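Local structure of endoglucanase (Clostridium thermocellum, 2YIK) at residues Glu127-Ala130 / Ala131-Gly135; Trp136-Tyr139 / Glu140-Gln144; Pro214-Asp217 / Ile218-Thr222. The protein probably hydrolyses beta-1,4-glycosidic bonds in cellulose, as a family 9 glycoside hydrolase with endoglucanase character. All coordinates share one frame; numbering follows the deposited sequence.

Interaction 1 (Glu127-Ala130 / Ala131-Gly135); sequences EAYA and ASTVG
The carbonyl oxygens of E127, A128, Y129 and A130 accept, in turn, the backbone N-H groups of A131, S132, T133 and V134, an unbroken i to i+4 pattern in which N-H...O angles of 153° or more mark a regular alpha helix. On this frame the contact between Y129 and T133 stands out. T133 OG1 donates to Y129 O at 2.8 Å, the same length as the bond from T133 N to Y129 O. The two donors reach that oxygen from opposite faces of its carbonyl plane, so one acceptor is gripped twice by one residue. With OG1 beside its own backbone N (chi1 -59°), the threonine hydroxyl is folded back onto the preceding turn. The phenol ring of Y129, set by CG anti to the backbone N, then lies under it: T133 OG1 is 3.2 Å above the ring plane, displaced toward the rim, and 3.3 Å from Y129 CE2. T133 CB adds a CH-pi contact, 4.3 Å from the Y129 ring centroid, over the same face but displaced from its centre. H316 bonds T133 OG1 through NE2 and also meets the Y129 ring. V134 CG2 comes within 3.1 Å of A130 O. A128 packs on A221 and T222 of helix 216-233, A131 on S225 of that helix and on F161 and F165 of helix 151-167, while E127 sends OE2 to the backbone N of F114. Every touching residue is buried, as suits a helix near the middle of the chain in the (alpha/alpha)6 barrel of family 9 glycoside hydrolases.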
loop_
_atom_site.group_PDB
_atom_site.type_symbol
_atom_site.label_atom_id
_atom_site.label_comp_id
_atom_site.label_asym_id
_atom_site.label_seq_id
_atom_site.Cartn_x
_atom_site.Cartn_y
_atom_site.Cartn_z
ATOM N N GLU A 127 0.144 -5.530 -2.377
ATOM C CA GLU A 127 -1.140 -5.571 -1.665
ATOM C C GLU A 127 -0.886 -5.072 -0.230
ATOM O O GLU A 127 -1.615 -4.219 0.289
ATOM C CB GLU A 127 -1.693 -7.006 -1.630
ATOM C CG GLU A 127 -3.083 -7.169 -0.996
ATOM C CD GLU A 127 -4.233 -6.957 -1.983
ATOM O OE1 GLU A 127 -4.006 -7.068 -3.203
ATOM O OE2 GLU A 127 -5.373 -6.700 -1.540
ATOM N N ALA A 128 0.158 -5.603 0.400
ATOM C CA ALA A 128 0.513 -5.202 1.758
ATOM C C ALA A 128 1.009 -3.753 1.786
ATOM O O ALA A 128 0.740 -3.023 2.734
ATOM C CB ALA A 128 1.583 -6.141 2.327
ATOM N N TYR A 129 1.735 -3.341 0.748
ATOM C CA TYR A 129 2.232 -1.970 0.701
ATOM C C TYR A 129 1.080 -0.974 0.670
ATOM O O TYR A 129 1.114 0.038 1.365
ATOM C CB TYR A 129 3.118 -1.738 -0.528
ATOM C CG TYR A 129 3.361 -0.269 -0.811
ATOM C CD1 TYR A 129 2.473 0.469 -1.603
ATOM C CD2 TYR A 129 4.441 0.404 -0.236
ATOM C CE1 TYR A 129 2.651 1.836 -1.811
ATOM C CE2 TYR A 129 4.630 1.774 -0.436
ATOM C CZ TYR A 129 3.727 2.486 -1.225
ATOM O OH TYR A 129 3.897 3.837 -1.403
ATOM N N ALA A 130 0.065 -1.261 -0.141
ATOM C CA ALA A 130 -1.074 -0.365 -0.255
ATOM C C ALA A 130 -1.825 -0.307 1.062
ATOM O O ALA A 130 -2.162 0.770 1.549
ATOM C CB ALA A 130 -1.999 -0.826 -1.376
ATOM N N ALA A 131 -2.066 -1.477 1.640
ATOM C CA ALA A 131 -2.771 -1.588 2.910
ATOM C C ALA A 131 -2.066 -0.836 4.039
ATOM O O ALA A 131 -2.701 -0.132 4.818
ATOM C CB ALA A 131 -2.929 -3.064 3.291
ATOM N N SER A 132 -0.752 -0.982 4.128
ATOM C CA SER A 132 -0.018 -0.317 5.190
ATOM C C SER A 132 0.145 1.176 4.910
ATOM O O SER A 132 0.073 1.991 5.823
ATOM C CB SER A 132 1.360 -0.959 5.365
ATOM O OG SER A 132 2.151 -0.762 4.212
ATOM N N THR A 133 0.346 1.537 3.650
ATOM C CA THR A 133 0.540 2.940 3.326
ATOM C C THR A 133 -0.756 3.746 3.470
ATOM O O THR A 133 -0.733 4.878 3.955
ATOM C CB THR A 133 1.187 3.086 1.930
ATOM O OG1 THR A 133 2.448 2.400 1.934
ATOM C CG2 THR A 133 1.433 4.556 1.591
ATOM N N VAL A 134 -1.885 3.169 3.074
ATOM C CA VAL A 134 -3.157 3.867 3.251
ATOM C C VAL A 134 -3.413 3.929 4.768
ATOM O O VAL A 134 -3.898 4.932 5.290
ATOM C CB VAL A 134 -4.325 3.124 2.564
ATOM C CG1 VAL A 134 -5.645 3.773 2.948
ATOM C CG2 VAL A 134 -4.146 3.160 1.041
ATOM N N GLY A 135 -3.066 2.852 5.473
ATOM C CA GLY A 135 -3.246 2.816 6.921
ATOM C C GLY A 135 -2.365 3.843 7.622
ATOM O O GLY A 135 -2.769 4.448 8.617
#

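Interaction 2 (Trp136-Tyr139 / Glu140-Gln144); sequences WGYY and EFKDQ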
loop_
_atom_site.group_PDB
_atom_site.type_symbol
_atom_site.label_atom_id
_atom_site.label_comp_id
_atom_site.label_asym_id
_atom_site.label_seq_id
_atom_site.Cartn_x
_atom_site.Cartn_y
_atom_site.Cartn_z
ATOM N N TRP A 136 -1.155 4.004 7.088
ATOM C CA TRP A 136 -0.108 4.938 7.532
ATOM C C TRP A 136 -0.703 6.348 7.421
ATOM O O TRP A 136 -0.655 7.129 8.375
ATOM C CB TRP A 136 1.089 4.658 6.592
ATOM C CG TRP A 136 2.322 5.556 6.303
ATOM C CD1 TRP A 136 3.084 5.475 5.155
ATOM C CD2 TRP A 136 3.019 6.485 7.156
ATOM N NE1 TRP A 136 4.184 6.270 5.236
ATOM C CE2 TRP A 136 4.175 6.909 6.437
ATOM C CE3 TRP A 136 2.781 7.003 8.426
ATOM C CZ2 TRP A 136 5.089 7.812 6.962
ATOM C CZ3 TRP A 136 3.694 7.900 8.941
ATOM C CH2 TRP A 136 4.833 8.304 8.207
ATOM N N GLY A 137 -1.312 6.654 6.278
ATOM C CA GLY A 137 -1.915 7.964 6.094
ATOM C C GLY A 137 -3.111 8.219 7.006
ATOM O O GLY A 137 -3.273 9.319 7.543
ATOM N N TYR A 138 -3.959 7.206 7.173
ATOM C CA TYR A 138 -5.142 7.324 8.025
ATOM C C TYR A 138 -4.695 7.525 9.474
ATOM O O TYR A 138 -5.279 8.311 10.212
ATOM C CB TYR A 138 -6.011 6.063 7.893
ATOM C CG TYR A 138 -7.337 6.133 8.618
ATOM C CD1 TYR A 138 -8.236 7.178 8.375
ATOM C CD2 TYR A 138 -7.693 5.161 9.549
ATOM C CE1 TYR A 138 -9.458 7.251 9.049
ATOM C CE2 TYR A 138 -8.913 5.227 10.231
ATOM C CZ TYR A 138 -9.789 6.276 9.978
ATOM O OH TYR A 138 -10.969 6.378 10.682
ATOM N N TYR A 139 -3.642 6.822 9.874
ATOM C CA TYR A 139 -3.113 6.952 11.226
ATOM C C TYR A 139 -2.592 8.367 11.487
ATOM O O TYR A 139 -2.855 8.943 12.542
ATOM C CB TYR A 139 -1.984 5.939 11.445
ATOM C CG TYR A 139 -1.172 6.156 12.710
ATOM C CD1 TYR A 139 -1.708 5.899 13.977
ATOM C CD2 TYR A 139 0.131 6.636 12.635
ATOM C CE1 TYR A 139 -0.948 6.120 15.146
ATOM C CE2 TYR A 139 0.889 6.865 13.784
ATOM C CZ TYR A 139 0.351 6.607 15.032
ATOM O OH TYR A 139 1.131 6.854 16.149
ATOM N N GLU A 140 -1.861 8.923 10.522
ATOM C CA GLU A 140 -1.295 10.262 10.657
ATOM C C GLU A 140 -2.318 11.381 10.574
ATOM O O GLU A 140 -2.289 12.311 11.380
ATOM C CB GLU A 140 -0.241 10.525 9.571
ATOM C CG GLU A 140 0.983 9.644 9.622
ATOM C CD GLU A 140 1.986 10.064 10.681
ATOM O OE1 GLU A 140 1.741 11.044 11.410
ATOM O OE2 GLU A 140 3.036 9.409 10.785
ATOM N N PHE A 141 -3.221 11.295 9.603
ATOM C CA PHE A 141 -4.199 12.355 9.396
ATOM C C PHE A 141 -5.668 11.995 9.649
ATOM O O PHE A 141 -6.558 12.478 8.942
ATOM C CB PHE A 141 -4.021 12.911 7.972
ATOM C CG PHE A 141 -2.581 13.250 7.627
ATOM C CD1 PHE A 141 -1.873 14.193 8.370
ATOM C CD2 PHE A 141 -1.928 12.601 6.578
ATOM C CE1 PHE A 141 -0.530 14.482 8.076
ATOM C CE2 PHE A 141 -0.587 12.881 6.277
ATOM C CZ PHE A 141 0.111 13.824 7.028
ATOM N N LYS A 142 -5.925 11.180 10.670
ATOM C CA LYS A 142 -7.296 10.775 10.996
ATOM C C LYS A 142 -8.224 11.990 11.172
ATOM O O LYS A 142 -9.382 11.953 10.764
ATOM C CB LYS A 142 -7.321 9.912 12.273
ATOM C CG LYS A 142 -8.559 8.987 12.376
ATOM C CD LYS A 142 -8.731 8.288 13.742
ATOM C CE LYS A 142 -7.661 7.220 14.076
ATOM N NZ LYS A 142 -6.825 6.697 12.926
ATOM N N ASP A 143 -7.717 13.065 11.774
ATOM C CA ASP A 143 -8.530 14.266 11.987
ATOM C C ASP A 143 -9.148 14.782 10.697
ATOM O O ASP A 143 -10.311 15.174 10.675
ATOM C CB ASP A 143 -7.701 15.391 12.604
ATOM C CG ASP A 143 -7.326 15.117 14.036
ATOM O OD1 ASP A 143 -8.047 14.340 14.693
ATOM O OD2 ASP A 143 -6.322 15.686 14.511
ATOM N N GLN A 144 -8.358 14.782 9.627
ATOM C CA GLN A 144 -8.818 15.256 8.331
ATOM C C GLN A 144 -9.821 14.326 7.667
ATOM O O GLN A 144 -10.735 14.792 6.993
ATOM C CB GLN A 144 -7.629 15.501 7.400
ATOM C CG GLN A 144 -6.832 16.762 7.725
ATOM C CD GLN A 144 -6.164 16.722 9.096
ATOM O OE1 GLN A 144 -5.379 15.821 9.393
ATOM N NE2 GLN A 144 -6.469 17.712 9.935
HETATM O O HOH W 1 -4.804 8.038 14.599
#
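K142 places CG anti to its backbone N (chi1 -156°), then bends at chi3 (-68°) and chi4, and Y138 likewise sets its ring anti to the backbone N; together these torsions fold the lysine chain over one face of the tyrosine. K142 NZ is 4.0 Å from the Y138 ring centroid, 26° off the normal, a cation-pi contact displaced toward the CD2-CE2 rim. K142 CG makes a CH-pi contact with the same face, nearer CZ and CE1. A water accepts a weak bond from K142 NZ and donates to Y139 O at 3.0 Å, linking the ammonium to the helix end. Y138 OH itself bonds E155.

E140 CG, set by chi1 beside its backbone N, comes to 3.4 Å from W136 CE3; the bend at chi2 then turns the carboxylate, whose plane lies well away from that of the indole. OE2 sits implausibly close to the ring, so its exact place is doubtful. E140 OE1 has firmer partners, K408 in a salt bridge and H409.

The backbone bonds mark where the regular pattern stops. E140 N bonds W136 O at 3.0 Å and F141 N bonds G137 O at 2.9 Å, whereas K142 N, although 3.0 Å from Y138 O, has too poor an angle for a bond. F141, which leaves helical torsions and stands at the N-cap position, marks the junction between helices 124-140 and 142-147 of the all-helical barrel.

Interaction 3 (Pro214-Asp217 / Ile218-Thr222); sequences PGTD and IISAT
D217 and I218 lie side by side and point the same way, and with T216 they account for much of the surface that 214-217 and 218-222 bury against each other. The carboxylate of D217 is carried with CG between the backbone N and the carbonyl carbon (chi1 60°), which folds it back over the start of the helix. There I218, bent at chi2 (76°), lays its CD1 3.0 Å from both D217 OD1 and D217 OD2, unusually short for a methyl on a carboxylate, so the packing is strained here or the CD1 position is less sure. D217 OD1 is also 2.9 Å from I218 N. Its firm hydrogen bonds run to other parts of the chain: OD1 takes the N-H of V263 and OD2 meets S275 OG. All this happens in the first turn of helix 216-233, with G215 at the N-cap position, in the (alpha/alpha)6 barrel of the family. The helix N-terminus probably helps to stabilise the negative charge. A calcium ion lies about 5 Å from the D217 side chain, too far for direct coordination, and D217 packs on D281, a calcium ligand and probably of this ion; this is consistent with a second-shell place.

T216 contributes its carbonyl. S220 OG donates to T216 O at 2.9 Å and S220 N to the same oxygen at 3.0 Å, from opposite faces of the carbonyl plane. Two residues on, I218 O is gripped likewise by T222 OG1, at 2.9 Å, and T222 N. The hydroxyl of T216 bonds G261 N, while A221 N bonds D217 O.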
loop_
_atom_site.group_PDB
_atom_site.type_symbol
_atom_site.label_atom_id
_atom_site.label_comp_id
_atom_site.label_asym_id
_atom_site.label_seq_id
_atom_site.Cartn_x
_atom_site.Cartn_y
_atom_site.Cartn_z
ATOM N N PRO A 214 12.132 -19.047 2.400
ATOM C CA PRO A 214 11.960 -17.671 2.880
ATOM C C PRO A 214 10.927 -16.845 2.124
ATOM O O PRO A 214 10.744 -17.004 0.917
ATOM C CB PRO A 214 13.366 -17.073 2.755
ATOM C CG PRO A 214 14.268 -18.277 2.884
ATOM C CD PRO A 214 13.538 -19.297 2.034
ATOM N N GLY A 215 10.256 -15.968 2.861
ATOM C CA GLY A 215 9.260 -15.089 2.282
ATOM C C GLY A 215 9.193 -13.873 3.175
ATOM O O GLY A 215 8.168 -13.209 3.273
ATOM N N THR A 216 10.322 -13.595 3.817
ATOM C CA THR A 216 10.472 -12.498 4.760
ATOM C C THR A 216 9.915 -11.146 4.340
ATOM O O THR A 216 9.268 -10.468 5.137
ATOM C CB THR A 216 11.948 -12.327 5.121
ATOM O OG1 THR A 216 12.538 -13.625 5.251
ATOM C CG2 THR A 216 12.100 -11.570 6.443
ATOM N N ASP A 217 10.151 -10.746 3.097
ATOM C CA ASP A 217 9.659 -9.452 2.653
ATOM C C ASP A 217 8.133 -9.351 2.703
ATOM O O ASP A 217 7.598 -8.417 3.301
ATOM C CB ASP A 217 10.196 -9.120 1.250
ATOM C CG ASP A 217 9.787 -10.141 0.201
ATOM O OD1 ASP A 217 9.646 -11.334 0.550
ATOM O OD2 ASP A 217 9.619 -9.749 -0.978
ATOM N N ILE A 218 7.431 -10.310 2.103
ATOM C CA ILE A 218 5.967 -10.274 2.108
ATOM C C ILE A 218 5.375 -10.515 3.498
ATOM O O ILE A 218 4.396 -9.875 3.870
ATOM C CB ILE A 218 5.345 -11.312 1.122
ATOM C CG1 ILE A 218 5.582 -10.889 -0.329
ATOM C CG2 ILE A 218 3.849 -11.424 1.355
ATOM C CD1 ILE A 218 6.976 -11.127 -0.786
ATOM N N ILE A 219 5.960 -11.438 4.258
ATOM C CA ILE A 219 5.471 -11.732 5.607
ATOM C C ILE A 219 5.547 -10.458 6.458
ATOM O O ILE A 219 4.586 -10.096 7.134
ATOM C CB ILE A 219 6.302 -12.863 6.300
ATOM C CG1 ILE A 219 5.964 -14.245 5.720
ATOM C CG2 ILE A 219 5.924 -12.953 7.769
ATOM C CD1 ILE A 219 5.765 -14.253 4.252
ATOM N N SER A 220 6.688 -9.776 6.401
ATOM C CA SER A 220 6.893 -8.545 7.159
ATOM C C SER A 220 6.008 -7.402 6.671
ATOM O O SER A 220 5.453 -6.659 7.477
ATOM C CB SER A 220 8.360 -8.113 7.093
ATOM O OG SER A 220 9.196 -9.081 7.701
ATOM N N ALA A 221 5.882 -7.261 5.353
ATOM C CA ALA A 221 5.056 -6.198 4.795
ATOM C C ALA A 221 3.638 -6.373 5.307
ATOM O O ALA A 221 2.973 -5.396 5.656
ATOM C CB ALA A 221 5.080 -6.243 3.267
ATOM N N THR A 222 3.187 -7.623 5.375
ATOM C CA THR A 222 1.842 -7.916 5.855
ATOM C C THR A 222 1.702 -7.662 7.355
ATOM O O THR A 222 0.704 -7.096 7.793
ATOM C CB THR A 222 1.429 -9.376 5.551
ATOM O OG1 THR A 222 1.565 -9.628 4.148
ATOM C CG2 THR A 222 -0.032 -9.610 5.950
#

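Overall arrangement
Interactions 1 and 2 follow one another without a gap along helix 124-140, their centres 13 Å apart, and interaction 2 runs over the break into helix 142-147. Interaction 3 comes later, at the start of helix 216-233, also 13 Å from interaction 1 but 25 Å from interaction 2, whose nearest atoms stay about 10 Å away. Interactions 1 and 3 touch directly, A128 CB on A221 CB at 3.6 Å; Y138, Y139 and K142 meet the same helix further along. Interactions 1 and 2 thus follow helix 124-140 from about 3 Å to about 14 Å from the chain centre (measured to their own centres), beside helix 216-233, within the barrel of the catalytic domain.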